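Local coordinates for protein RNA-dependent RNA polymerase (Toscana virus, PDB 6QW0) that probably snips capped primers from host messenger RNA through a manganese-binding endonuclease domain at the start of the viral L protein, for cap-snatching transcription, at residues P10-A15 and I160-L165; G84-T89 and N187-R192; K93-F98 and D107-S112; G134-A139 and A169-G174. One frame throughout, in Å; residues are numbered along the deposited sequence.

Contact 1 (P10-A15 and I160-L165); sequences PAPVRA and IKPISL
Ala15 and Ile163 meet backbone to backbone, and Arg14 CA comes within 4.4 Å of Pro162 CA, where the runs from Pro12 to Ala15 and from Ile160 to Ile163 head in directions 77° apart. The junction opens a parallel strand pair in the mixed sheet of the PD-(D/E)XK nuclease fold: loop 10-15 leads into strand 16-17, which lies beside strand 163-171. A single hydrogen bond links the two segments, from Ile163 N to Ala15 O at 3.2 Å. The same oxygen receives a CA-H...O contact from Pro162 CA at 3.5 Å. Backbone pairing then continues from Ile163 and Leu165 to Thr17.

Among the side chains, the buried Pro162 ring is central. Pro12 crosses it at about a right angle, CG against CG at 3.7 Å, and both prolines also touch His123. Arg14 lies at the rim and is disordered over two conformers, so the approach of its CD to Ile160 O (4.0 Å) and the bond from its NH1 to Ala159 O are less certain. Pro162 CB also packs against a carbonyl, 3.2 Å from Val13 O.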
loop_
_atom_site.group_PDB
_atom_site.type_symbol
_atom_site.label_atom_id
_atom_site.label_comp_id
_atom_site.label_asym_id
_atom_site.label_seq_id
_atom_site.Cartn_x
_atom_site.Cartn_y
_atom_site.Cartn_z
ATOM N N PRO A 10 17.878 22.793 -10.593
ATOM C CA PRO A 10 16.766 23.514 -11.230
ATOM C C PRO A 10 15.456 22.772 -11.001
ATOM O O PRO A 10 15.428 21.550 -10.854
ATOM C CB PRO A 10 17.159 23.548 -12.715
ATOM C CG PRO A 10 18.671 23.399 -12.709
ATOM C CD PRO A 10 18.969 22.486 -11.546
ATOM N N ALA A 11 14.367 23.532 -10.947
ATOM C CA ALA A 11 13.094 22.972 -10.508
ATOM C C ALA A 11 12.523 22.026 -11.562
ATOM O O ALA A 11 12.604 22.316 -12.756
ATOM C CB ALA A 11 12.091 24.088 -10.226
ATOM N N PRO A 12 11.950 20.899 -11.149
ATOM C CA PRO A 12 11.250 20.021 -12.095
ATOM C C PRO A 12 9.885 20.583 -12.452
ATOM O O PRO A 12 9.335 21.433 -11.752
ATOM C CB PRO A 12 11.108 18.706 -11.323
ATOM C CG PRO A 12 11.102 19.120 -9.878
ATOM C CD PRO A 12 11.977 20.346 -9.781
ATOM N N VAL A 13 9.331 20.072 -13.562
ATOM C CA VAL A 13 7.986 20.465 -13.968
ATOM C C VAL A 13 7.012 20.103 -12.862
ATOM O O VAL A 13 6.979 18.960 -12.387
ATOM C CB VAL A 13 7.592 19.777 -15.283
ATOM C CG1 VAL A 13 6.096 19.982 -15.566
ATOM C CG2 VAL A 13 8.418 20.311 -16.443
ATOM N N ARG A 14 6.208 21.080 -12.449
ATOM C CA ARG A 14 5.229 20.899 -11.384
ATOM C C ARG A 14 3.933 20.408 -12.013
ATOM O O ARG A 14 3.171 21.187 -12.598
ATOM C CB ARG A 14 5.038 22.207 -10.624
ATOM C CG ARG A 14 6.290 22.655 -9.877
ATOM C CD ARG A 14 6.170 24.097 -9.380
ATOM N NE ARG A 14 6.086 25.047 -10.486
ATOM C CZ ARG A 14 4.984 25.708 -10.837
ATOM N NH1 ARG A 14 3.849 25.549 -10.162
ATOM N NH2 ARG A 14 5.022 26.542 -11.866
ATOM N N ALA A 15 3.694 19.104 -11.914
ATOM C CA ALA A 15 2.538 18.476 -12.534
ATOM C C ALA A 15 2.310 17.139 -11.863
ATOM O O ALA A 15 3.168 16.635 -11.135
ATOM C CB ALA A 15 2.734 18.265 -14.042
ATOM N N ILE A 160 2.891 22.715 -6.233
ATOM C CA ILE A 160 3.924 23.021 -5.247
ATOM C C ILE A 160 5.159 22.174 -5.512
ATOM O O ILE A 160 6.262 22.705 -5.677
ATOM C CB ILE A 160 3.393 22.800 -3.826
ATOM C CG1 ILE A 160 2.187 23.704 -3.578
ATOM C CG2 ILE A 160 4.498 23.045 -2.787
ATOM C CD1 ILE A 160 1.577 23.488 -2.241
ATOM N N LYS A 161 4.982 20.847 -5.558
ATOM C CA LYS A 161 6.034 19.917 -5.911
ATOM C C LYS A 161 5.391 18.881 -6.816
ATOM O O LYS A 161 4.247 18.482 -6.566
ATOM C CB LYS A 161 6.657 19.209 -4.698
ATOM C CG LYS A 161 7.293 20.153 -3.688
ATOM C CD LYS A 161 7.608 19.434 -2.380
ATOM C CE LYS A 161 8.146 20.412 -1.344
ATOM N NZ LYS A 161 7.807 19.992 0.049
ATOM N N PRO A 162 6.098 18.409 -7.839
ATOM C CA PRO A 162 5.523 17.373 -8.708
ATOM C C PRO A 162 5.196 16.118 -7.912
ATOM O O PRO A 162 5.934 15.717 -7.010
ATOM C CB PRO A 162 6.625 17.122 -9.742
ATOM C CG PRO A 162 7.867 17.593 -9.095
ATOM C CD PRO A 162 7.489 18.725 -8.200
ATOM N N ILE A 163 4.061 15.513 -8.246
ATOM C CA ILE A 163 3.591 14.302 -7.581
ATOM C C ILE A 163 3.442 13.195 -8.619
ATOM O O ILE A 163 2.951 13.439 -9.725
ATOM C CB ILE A 163 2.246 14.552 -6.859
ATOM C CG1 ILE A 163 2.420 15.522 -5.690
ATOM C CG2 ILE A 163 1.611 13.213 -6.382
ATOM C CD1 ILE A 163 1.092 15.973 -5.076
ATOM N N SER A 164 3.830 11.974 -8.251
ATOM C CA SER A 164 3.437 10.779 -8.992
ATOM C C SER A 164 2.529 9.961 -8.085
ATOM O O SER A 164 2.856 9.768 -6.908
ATOM C CB SER A 164 4.658 9.963 -9.426
ATOM O OG SER A 164 5.439 10.689 -10.363
ATOM N N LEU A 165 1.384 9.517 -8.615
ATOM C CA LEU A 165 0.371 8.821 -7.824
ATOM C C LEU A 165 0.397 7.339 -8.177
ATOM O O LEU A 165 0.153 6.974 -9.332
ATOM C CB LEU A 165 -1.024 9.393 -8.077
ATOM C CG LEU A 165 -2.216 8.669 -7.444
ATOM C CD1 LEU A 165 -2.102 8.631 -5.919
ATOM C CD2 LEU A 165 -3.525 9.346 -7.863
#

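Contact 2 (G84-T89 and N187-R192); sequences GHLADT and NEIVFR
His85 sits across the side of helix 183-203, touching Glu188, Ile189 and Arg192, which line up on neighbouring turns. This is loop-on-helix packing within the PD-(D/E)XK nuclease domain, and the loop follows helix 77-82, which carries the manganese ligand His79. The tight part surrounds the imidazole. Its CG lies between the backbone N and the carbonyl carbon (chi1 63°), the crowded position. Ile189 CG1 meets the ring edge in plane, 3.8 Å from NE2, and Arg192 CD approaches ND1 obliquely at 3.5 Å. Glu188 CG makes an off-centre CH-pi contact, 4.3 Å from the centroid of the His85 ring. Arg192 slides past His85 in the opposite direction, its guanidinium 22° from the ring plane and its centre beneath His85 N. Bonds to Phe81 O and Thr62 OG1 and a cation-pi contact with Phe81 fix that group, while Thr62 OG1 and Gly60 N hold the Glu188 carboxylate, and no hydrogen bond runs between the two segments.

The side facing solvent is looser. Leu86 is exposed and gives the helix little surface, although its CG covers one face of the His85 ring. Its reach across ends with CD1, 4.4 Å from Ile189 CD1.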
loop_
_atom_site.group_PDB
_atom_site.type_symbol
_atom_site.label_atom_id
_atom_site.label_comp_id
_atom_site.label_asym_id
_atom_site.label_seq_id
_atom_site.Cartn_x
_atom_site.Cartn_y
_atom_site.Cartn_z
ATOM N N GLY A 84 2.081 -4.678 5.091
ATOM C CA GLY A 84 2.939 -4.346 6.218
ATOM C C GLY A 84 4.419 -4.364 5.909
ATOM O O GLY A 84 5.197 -3.717 6.620
ATOM N N HIS A 85 4.839 -5.124 4.903
ATOM C CA HIS A 85 6.240 -5.159 4.509
ATOM C C HIS A 85 6.645 -3.935 3.701
ATOM O O HIS A 85 7.842 -3.705 3.501
ATOM C CB HIS A 85 6.535 -6.427 3.698
ATOM C CG HIS A 85 5.782 -6.509 2.408
ATOM N ND1 HIS A 85 4.410 -6.392 2.340
ATOM C CD2 HIS A 85 6.207 -6.689 1.136
ATOM C CE1 HIS A 85 4.022 -6.504 1.083
ATOM N NE2 HIS A 85 5.093 -6.683 0.331
ATOM N N LEU A 86 5.678 -3.161 3.225
ATOM C CA LEU A 86 5.944 -1.965 2.432
ATOM C C LEU A 86 5.797 -0.696 3.241
ATOM O O LEU A 86 6.516 0.280 3.002
ATOM C CB LEU A 86 4.996 -1.899 1.233
ATOM C CG LEU A 86 5.065 -3.088 0.284
ATOM C CD1 LEU A 86 4.024 -2.915 -0.799
ATOM C CD2 LEU A 86 6.452 -3.220 -0.312
ATOM N N ALA A 87 4.861 -0.678 4.181
ATOM C CA ALA A 87 4.647 0.517 4.979
ATOM C C ALA A 87 3.911 0.131 6.246
ATOM O O ALA A 87 2.989 -0.689 6.213
ATOM C CB ALA A 87 3.847 1.574 4.215
ATOM N N ASP A 88 4.324 0.722 7.356
ATOM C CA ASP A 88 3.507 0.648 8.549
ATOM C C ASP A 88 2.286 1.549 8.384
ATOM O O ASP A 88 2.248 2.440 7.527
ATOM C CB ASP A 88 4.322 1.053 9.778
ATOM C CG ASP A 88 5.475 0.102 10.049
ATOM O OD1 ASP A 88 5.391 -1.069 9.622
ATOM O OD2 ASP A 88 6.467 0.529 10.681
ATOM N N THR A 89 1.268 1.289 9.198
ATOM C CA THR A 89 0.081 2.130 9.204
ATOM C C THR A 89 0.464 3.575 9.512
ATOM O O THR A 89 1.372 3.844 10.303
ATOM C CB THR A 89 -0.925 1.611 10.233
ATOM O OG1 THR A 89 -1.062 0.192 10.084
ATOM C CG2 THR A 89 -2.284 2.269 10.037
ATOM N N ASN A 187 3.898 -11.772 -5.749
ATOM C CA ASN A 187 3.622 -12.947 -4.925
ATOM C C ASN A 187 3.642 -12.627 -3.434
ATOM O O ASN A 187 2.870 -13.208 -2.664
ATOM C CB ASN A 187 4.627 -14.052 -5.249
ATOM C CG ASN A 187 4.324 -14.745 -6.559
ATOM O OD1 ASN A 187 3.261 -14.551 -7.155
ATOM N ND2 ASN A 187 5.259 -15.574 -7.013
ATOM N N GLU A 188 4.534 -11.732 -2.987
ATOM C CA GLU A 188 4.575 -11.424 -1.557
ATOM C C GLU A 188 3.307 -10.704 -1.113
ATOM O O GLU A 188 2.729 -11.028 -0.073
ATOM C CB GLU A 188 5.819 -10.595 -1.225
ATOM C CG GLU A 188 6.133 -10.524 0.276
ATOM C CD GLU A 188 6.671 -11.843 0.830
ATOM O OE1 GLU A 188 7.009 -12.737 0.027
ATOM O OE2 GLU A 188 6.730 -11.977 2.064
ATOM N N ILE A 189 2.838 -9.742 -1.913
ATOM C CA ILE A 189 1.587 -9.061 -1.604
ATOM C C ILE A 189 0.424 -10.051 -1.578
ATOM O O ILE A 189 -0.367 -10.081 -0.628
ATOM C CB ILE A 189 1.348 -7.921 -2.611
ATOM C CG1 ILE A 189 2.398 -6.817 -2.394
ATOM C CG2 ILE A 189 -0.066 -7.368 -2.481
ATOM C CD1 ILE A 189 2.690 -5.988 -3.650
ATOM N N VAL A 190 0.297 -10.866 -2.628
ATOM C CA VAL A 190 -0.808 -11.820 -2.695
ATOM C C VAL A 190 -0.701 -12.856 -1.577
ATOM O O VAL A 190 -1.695 -13.168 -0.913
ATOM C CB VAL A 190 -0.858 -12.484 -4.083
ATOM C CG1 VAL A 190 -1.945 -13.566 -4.118
ATOM C CG2 VAL A 190 -1.124 -11.448 -5.168
ATOM N N PHE A 191 0.498 -13.377 -1.335
ATOM C CA PHE A 191 0.680 -14.358 -0.260
ATOM C C PHE A 191 0.242 -13.794 1.094
ATOM O O PHE A 191 -0.455 -14.462 1.869
ATOM C CB PHE A 191 2.141 -14.800 -0.223
ATOM C CG PHE A 191 2.407 -15.958 0.699
ATOM C CD1 PHE A 191 2.708 -15.736 2.035
ATOM C CD2 PHE A 191 2.371 -17.262 0.231
ATOM C CE1 PHE A 191 2.966 -16.789 2.895
ATOM C CE2 PHE A 191 2.628 -18.327 1.089
ATOM C CZ PHE A 191 2.927 -18.093 2.415
ATOM N N ARG A 192 0.656 -12.564 1.408
ATOM C CA ARG A 192 0.266 -11.950 2.673
ATOM C C ARG A 192 -1.236 -11.685 2.731
ATOM O O ARG A 192 -1.847 -11.805 3.803
ATOM C CB ARG A 192 1.049 -10.641 2.884
ATOM C CG ARG A 192 2.553 -10.849 3.095
ATOM C CD ARG A 192 3.292 -9.500 3.354
ATOM N NE ARG A 192 2.815 -8.832 4.562
ATOM C CZ ARG A 192 3.501 -8.732 5.698
ATOM N NH1 ARG A 192 4.724 -9.247 5.798
ATOM N NH2 ARG A 192 2.960 -8.123 6.742
#

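Contact 3 (K93-F98 and D107-S112); sequences KFVEVF and DSDFQS
Phe94 and Val95, in the short helical segment 94-98, turn their backbone N-H groups to carbonyls of the facing 3-10 segment and the loop after it. Phe94 N bonds Gln111 O at 3.1 Å, nearly along the C=O axis, and Val95 N reaches Asp109 O at 3.0 Å. Within 93-98, the Glu96 carboxylate folds back to Lys93 N, where OE2 is met from above its plane at 2.8 Å.

A second polar group gathers at the tip of Lys93. The chain bends at chi2 (-79°), which sends CD toward the Phe110 carbonyl; farther out, NZ bonds Phe110 O at 3.2 Å. A water doubles the link, accepting from Lys93 NZ at 2.6 Å and donating to Phe110 O at 2.8 Å.

Carbon-to-carbon packing accompanies these bonds. Phe94 and Gln111 lie side by side and point the same way, CD2 of the ring 3.7 Å from Gln111 CB, with ring and amide planes 41° apart. Val95 crosses Asp109 at about a right angle, CB facing CB, and its CG1 touches the Phe110 ring obliquely.

Polar ends on the 107-112 side are held from behind: Asp109 forms a salt bridge with Arg157, and Gln111 NE2 bonds Lys149 O. The turn leads to strand 115-118 of the PD-(D/E)XK domain, with the Ser112 side chain about 6 Å from a bound manganese ion. Helix 136-157 backs this turn, and the buried Phe94 ring wedges between Ala153 and Arg157 of that helix, Ile116 of strand 115-118 and Val126 of strand 124-131.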
loop_
_atom_site.group_PDB
_atom_site.type_symbol
_atom_site.label_atom_id
_atom_site.label_comp_id
_atom_site.label_asym_id
_atom_site.label_seq_id
_atom_site.Cartn_x
_atom_site.Cartn_y
_atom_site.Cartn_z
ATOM N N LYS A 93 -0.881 13.316 6.961
ATOM C CA LYS A 93 -1.804 14.073 6.131
ATOM C C LYS A 93 -1.052 14.858 5.066
ATOM O O LYS A 93 0.124 15.202 5.232
ATOM C CB LYS A 93 -2.623 15.051 6.983
ATOM C CG LYS A 93 -3.171 14.479 8.282
ATOM C CD LYS A 93 -4.411 13.655 8.022
ATOM C CE LYS A 93 -5.105 13.254 9.313
ATOM N NZ LYS A 93 -6.355 12.507 9.000
ATOM N N PHE A 94 -1.750 15.145 3.959
ATOM C CA PHE A 94 -1.198 16.046 2.951
ATOM C C PHE A 94 -0.661 17.319 3.585
ATOM O O PHE A 94 0.406 17.809 3.192
ATOM C CB PHE A 94 -2.265 16.395 1.906
ATOM C CG PHE A 94 -2.447 15.346 0.841
ATOM C CD1 PHE A 94 -1.426 15.048 -0.043
ATOM C CD2 PHE A 94 -3.654 14.676 0.716
ATOM C CE1 PHE A 94 -1.603 14.079 -1.033
ATOM C CE2 PHE A 94 -3.834 13.716 -0.267
ATOM C CZ PHE A 94 -2.807 13.420 -1.133
ATOM N N VAL A 95 -1.383 17.857 4.577
ATOM C CA VAL A 95 -1.037 19.165 5.133
ATOM C C VAL A 95 0.312 19.121 5.837
ATOM O O VAL A 95 1.009 20.142 5.925
ATOM C CB VAL A 95 -2.160 19.665 6.070
ATOM C CG1 VAL A 95 -2.113 18.950 7.439
ATOM C CG2 VAL A 95 -2.073 21.177 6.257
ATOM N N GLU A 96 0.717 17.951 6.346
ATOM C CA GLU A 96 2.020 17.856 6.985
ATOM C C GLU A 96 3.159 17.972 5.988
ATOM O O GLU A 96 4.273 18.334 6.377
ATOM C CB GLU A 96 2.128 16.541 7.755
ATOM C CG GLU A 96 0.948 16.287 8.673
ATOM C CD GLU A 96 1.025 14.929 9.330
ATOM O OE1 GLU A 96 2.146 14.525 9.705
ATOM O OE2 GLU A 96 -0.026 14.262 9.449
ATOM N N VAL A 97 2.914 17.684 4.714
ATOM C CA VAL A 97 3.951 17.742 3.700
ATOM C C VAL A 97 3.887 19.041 2.903
ATOM O O VAL A 97 4.924 19.588 2.527
ATOM C CB VAL A 97 3.834 16.512 2.772
ATOM C CG1 VAL A 97 4.802 16.614 1.609
ATOM C CG2 VAL A 97 4.092 15.239 3.561
ATOM N N PHE A 98 2.678 19.546 2.624
ATOM C CA PHE A 98 2.511 20.685 1.727
ATOM C C PHE A 98 2.080 21.976 2.407
ATOM O O PHE A 98 2.222 23.041 1.797
ATOM C CB PHE A 98 1.476 20.355 0.637
ATOM C CG PHE A 98 1.940 19.311 -0.340
ATOM C CD1 PHE A 98 2.776 19.649 -1.391
ATOM C CD2 PHE A 98 1.550 17.990 -0.195
ATOM C CE1 PHE A 98 3.212 18.686 -2.284
ATOM C CE2 PHE A 98 1.983 17.027 -1.079
ATOM C CZ PHE A 98 2.815 17.380 -2.131
ATOM N N ASP A 107 -10.910 19.967 3.354
ATOM C CA ASP A 107 -10.909 18.520 3.551
ATOM C C ASP A 107 -9.719 17.859 2.869
ATOM O O ASP A 107 -9.184 16.865 3.374
ATOM C CB ASP A 107 -12.219 17.919 3.041
ATOM C CG ASP A 107 -13.401 18.250 3.939
ATOM O OD1 ASP A 107 -13.179 18.797 5.041
ATOM O OD2 ASP A 107 -14.550 17.966 3.540
ATOM N N SER A 108 -9.295 18.388 1.714
ATOM C CA SER A 108 -8.165 17.791 1.010
ATOM C C SER A 108 -6.895 17.831 1.849
ATOM O O SER A 108 -6.059 16.926 1.750
ATOM C CB SER A 108 -7.942 18.501 -0.323
ATOM O OG SER A 108 -7.597 19.856 -0.112
ATOM N N ASP A 109 -6.732 18.859 2.685
ATOM C CA ASP A 109 -5.531 18.950 3.507
ATOM C C ASP A 109 -5.428 17.798 4.493
ATOM O O ASP A 109 -4.326 17.441 4.917
ATOM C CB ASP A 109 -5.514 20.278 4.269
ATOM C CG ASP A 109 -5.264 21.462 3.366
ATOM O OD1 ASP A 109 -4.235 21.473 2.654
ATOM O OD2 ASP A 109 -6.095 22.387 3.369
ATOM N N PHE A 110 -6.560 17.209 4.867
ATOM C CA PHE A 110 -6.597 16.215 5.929
ATOM C C PHE A 110 -6.824 14.806 5.404
ATOM O O PHE A 110 -7.059 13.888 6.195
ATOM C CB PHE A 110 -7.665 16.602 6.954
ATOM C CG PHE A 110 -7.495 17.998 7.478
ATOM C CD1 PHE A 110 -6.328 18.364 8.123
ATOM C CD2 PHE A 110 -8.479 18.952 7.293
ATOM C CE1 PHE A 110 -6.154 19.651 8.601
ATOM C CE2 PHE A 110 -8.312 20.242 7.770
ATOM C CZ PHE A 110 -7.147 20.589 8.423
ATOM N N GLN A 111 -6.754 14.612 4.090
ATOM C CA GLN A 111 -6.675 13.266 3.548
ATOM C C GLN A 111 -5.328 12.640 3.881
ATOM O O GLN A 111 -4.308 13.326 3.996
ATOM C CB GLN A 111 -6.872 13.286 2.033
ATOM C CG GLN A 111 -8.290 13.566 1.598
ATOM C CD GLN A 111 -8.500 13.231 0.130
ATOM O OE1 GLN A 111 -7.867 13.821 -0.746
ATOM N NE2 GLN A 111 -9.388 12.286 -0.145
ATOM N N SER A 112 -5.318 11.314 3.999
ATOM C CA SER A 112 -4.138 10.576 4.448
ATOM C C SER A 112 -3.963 9.309 3.623
ATOM O O SER A 112 -4.373 8.214 4.034
ATOM C CB SER A 112 -4.244 10.240 5.938
ATOM O OG SER A 112 -3.086 9.560 6.394
HETATM O O HOH W 1 -7.819 11.398 7.146
#

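Contact 4 (G134-A139 and A169-G174); sequences GDANSA and AVHFNG. With SO4 (sulfate ion), chain F.
A beta-alpha-beta unit, strand 124-131, helix 136-157 and strand 163-171, is joined here where the first turn of its helix rests on the far end of its last strand. His171 carries the contact, packed by Ala136 and Ala139. The imidazole lies flat beneath the helix start: Ala136 CA stands over one face in a CH-pi contact, 3.8 Å from the centroid of the His171 ring and 10° off its normal. On the opposite face Gly174 N sits toward the rim, so the ring is sandwiched between the helix and its own beta turn. One turn further along the helix, Ala139 CB approaches His171 CD2 obliquely at 3.5 Å, and the Ala139 carbonyl oxygen packs on Ala169 CB at 3.4 Å.

The helix start is capped by Asp135. With its CG between the backbone N and the carbonyl carbon (chi1 61°), OD1 accepts from Ser138 N at 3.0 Å, nearly in line with the C-O bond. The neighbouring N-H of Ala136 instead binds a sulfate ion, N to O3 at 2.9 Å, and Asn173 ND2 adds a weak bond to sulfate O1 at 3.3 Å. The anion, probably from the crystallisation liquor, thus spans the two segments at a helix end whose dipole would be expected to attract negative charge. A water makes a second bridge, donating to Gly134 O at 2.7 Å and accepting from Phe172 N at 2.9 Å.

The whole is a beta-alpha-beta crossover, whose N-capped helix packs across the parallel strands 124-131 and 163-171.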
loop_
_atom_site.group_PDB
_atom_site.type_symbol
_atom_site.label_atom_id
_atom_site.label_comp_id
_atom_site.label_asym_id
_atom_site.label_seq_id
_atom_site.Cartn_x
_atom_site.Cartn_y
_atom_site.Cartn_z
ATOM N N GLY A 134 -13.062 -9.718 -4.365
ATOM C CA GLY A 134 -13.535 -10.125 -5.678
ATOM C C GLY A 134 -12.421 -10.560 -6.605
ATOM O O GLY A 134 -11.359 -11.020 -6.172
ATOM N N ASP A 135 -12.666 -10.430 -7.913
ATOM C CA ASP A 135 -11.729 -10.918 -8.910
ATOM C C ASP A 135 -10.887 -9.765 -9.462
ATOM O O ASP A 135 -10.884 -8.655 -8.926
ATOM C CB ASP A 135 -12.476 -11.675 -10.016
ATOM C CG ASP A 135 -13.486 -10.808 -10.761
ATOM O OD1 ASP A 135 -13.509 -9.569 -10.578
ATOM O OD2 ASP A 135 -14.273 -11.385 -11.544
ATOM N N ALA A 136 -10.150 -10.034 -10.540
ATOM C CA ALA A 136 -9.225 -9.033 -11.067
ATOM C C ALA A 136 -9.964 -7.794 -11.555
ATOM O O ALA A 136 -9.478 -6.669 -11.387
ATOM C CB ALA A 136 -8.374 -9.637 -12.185
ATOM N N ASN A 137 -11.142 -7.971 -12.167
ATOM C CA ASN A 137 -11.944 -6.809 -12.537
ATOM C C ASN A 137 -12.335 -6.005 -11.304
ATOM O O ASN A 137 -12.365 -4.769 -11.339
ATOM C CB ASN A 137 -13.191 -7.243 -13.315
ATOM C CG ASN A 137 -12.878 -7.640 -14.750
ATOM O OD1 ASN A 137 -11.922 -7.149 -15.350
ATOM N ND2 ASN A 137 -13.688 -8.540 -15.308
ATOM N N SER A 138 -12.632 -6.686 -10.194
ATOM C CA SER A 138 -12.926 -5.963 -8.964
ATOM C C SER A 138 -11.707 -5.184 -8.483
ATOM O O SER A 138 -11.838 -4.063 -7.974
ATOM C CB SER A 138 -13.403 -6.934 -7.883
ATOM O OG SER A 138 -13.854 -6.223 -6.742
ATOM N N ALA A 139 -10.511 -5.769 -8.633
ATOM C CA ALA A 139 -9.287 -5.079 -8.234
ATOM C C ALA A 139 -9.044 -3.848 -9.091
ATOM O O ALA A 139 -8.588 -2.816 -8.584
ATOM C CB ALA A 139 -8.089 -6.021 -8.321
ATOM N N ALA A 169 -3.602 -2.533 -5.806
ATOM C CA ALA A 169 -4.864 -3.195 -5.462
ATOM C C ALA A 169 -4.674 -4.708 -5.527
ATOM O O ALA A 169 -4.361 -5.243 -6.594
ATOM C CB ALA A 169 -5.984 -2.772 -6.417
ATOM N N VAL A 170 -4.860 -5.407 -4.389
ATOM C CA VAL A 170 -4.625 -6.850 -4.336
ATOM C C VAL A 170 -5.952 -7.595 -4.413
ATOM O O VAL A 170 -6.969 -7.144 -3.876
ATOM C CB VAL A 170 -3.840 -7.245 -3.065
ATOM C CG1 VAL A 170 -4.650 -6.942 -1.821
ATOM C CG2 VAL A 170 -3.438 -8.722 -3.116
ATOM N N HIS A 171 -5.943 -8.729 -5.113
ATOM C CA HIS A 171 -7.019 -9.710 -5.068
ATOM C C HIS A 171 -6.399 -11.089 -4.852
ATOM O O HIS A 171 -5.177 -11.246 -4.799
ATOM C CB HIS A 171 -7.892 -9.642 -6.333
ATOM C CG HIS A 171 -7.151 -9.906 -7.606
ATOM N ND1 HIS A 171 -7.165 -11.134 -8.235
ATOM C CD2 HIS A 171 -6.386 -9.095 -8.380
ATOM C CE1 HIS A 171 -6.430 -11.074 -9.332
ATOM N NE2 HIS A 171 -5.948 -9.846 -9.443
ATOM N N PHE A 172 -7.252 -12.113 -4.723
ATOM C CA PHE A 172 -6.756 -13.430 -4.342
ATOM C C PHE A 172 -5.744 -13.981 -5.340
ATOM O O PHE A 172 -4.853 -14.750 -4.960
ATOM C CB PHE A 172 -7.932 -14.399 -4.188
ATOM C CG PHE A 172 -7.547 -15.715 -3.551
ATOM C CD1 PHE A 172 -7.577 -15.858 -2.173
ATOM C CD2 PHE A 172 -7.146 -16.795 -4.330
ATOM C CE1 PHE A 172 -7.221 -17.062 -1.576
ATOM C CE2 PHE A 172 -6.785 -18.005 -3.741
ATOM C CZ PHE A 172 -6.818 -18.130 -2.360
ATOM N N ASN A 173 -5.842 -13.585 -6.614
ATOM C CA ASN A 173 -4.993 -14.156 -7.653
ATOM C C ASN A 173 -4.073 -13.133 -8.313
ATOM O O ASN A 173 -3.540 -13.401 -9.384
ATOM C CB ASN A 173 -5.853 -14.843 -8.716
ATOM C CG ASN A 173 -6.535 -16.089 -8.188
ATOM O OD1 ASN A 173 -5.882 -16.983 -7.669
ATOM N ND2 ASN A 173 -7.852 -16.137 -8.307
ATOM N N GLY A 174 -3.857 -11.969 -7.711
ATOM C CA GLY A 174 -2.927 -11.060 -8.358
ATOM C C GLY A 174 -3.034 -9.653 -7.798
ATOM O O GLY A 174 -3.588 -9.437 -6.729
HETATM S S SO4 F . -9.510 -13.836 -11.779
HETATM O O1 SO4 F . -9.360 -13.953 -10.329
HETATM O O2 SO4 F . -8.228 -14.113 -12.420
HETATM O O3 SO4 F . -9.942 -12.486 -12.117
HETATM O O4 SO4 F . -10.514 -14.796 -12.231
HETATM O O HOH W 2 -9.894 -11.401 -3.886
#

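How the contacts relate
Following the chain from the N terminus, contact 1 opens at 10-15 and closes 145 residues later, bringing the entry to strand 16-17 beside the start of strand 163-171. Contact 2 opens at 84-89 and closes on helix 183-203, so it crosses contact 1. Contact 3, a short local loop, nests inside both. Contact 4 follows contact 3 in series, nests inside contact 2 and crosses contact 1, sharing strand 163-171 with it at the other end. Contacts 1 and 3 touch where Phe98 packs on Ile163; contacts 2 and 4 touch through Ile189 and Val190. Together they tie strand 163-171 to loop 10-15 and helix 136-157, and loop 84-89 to helix 183-203.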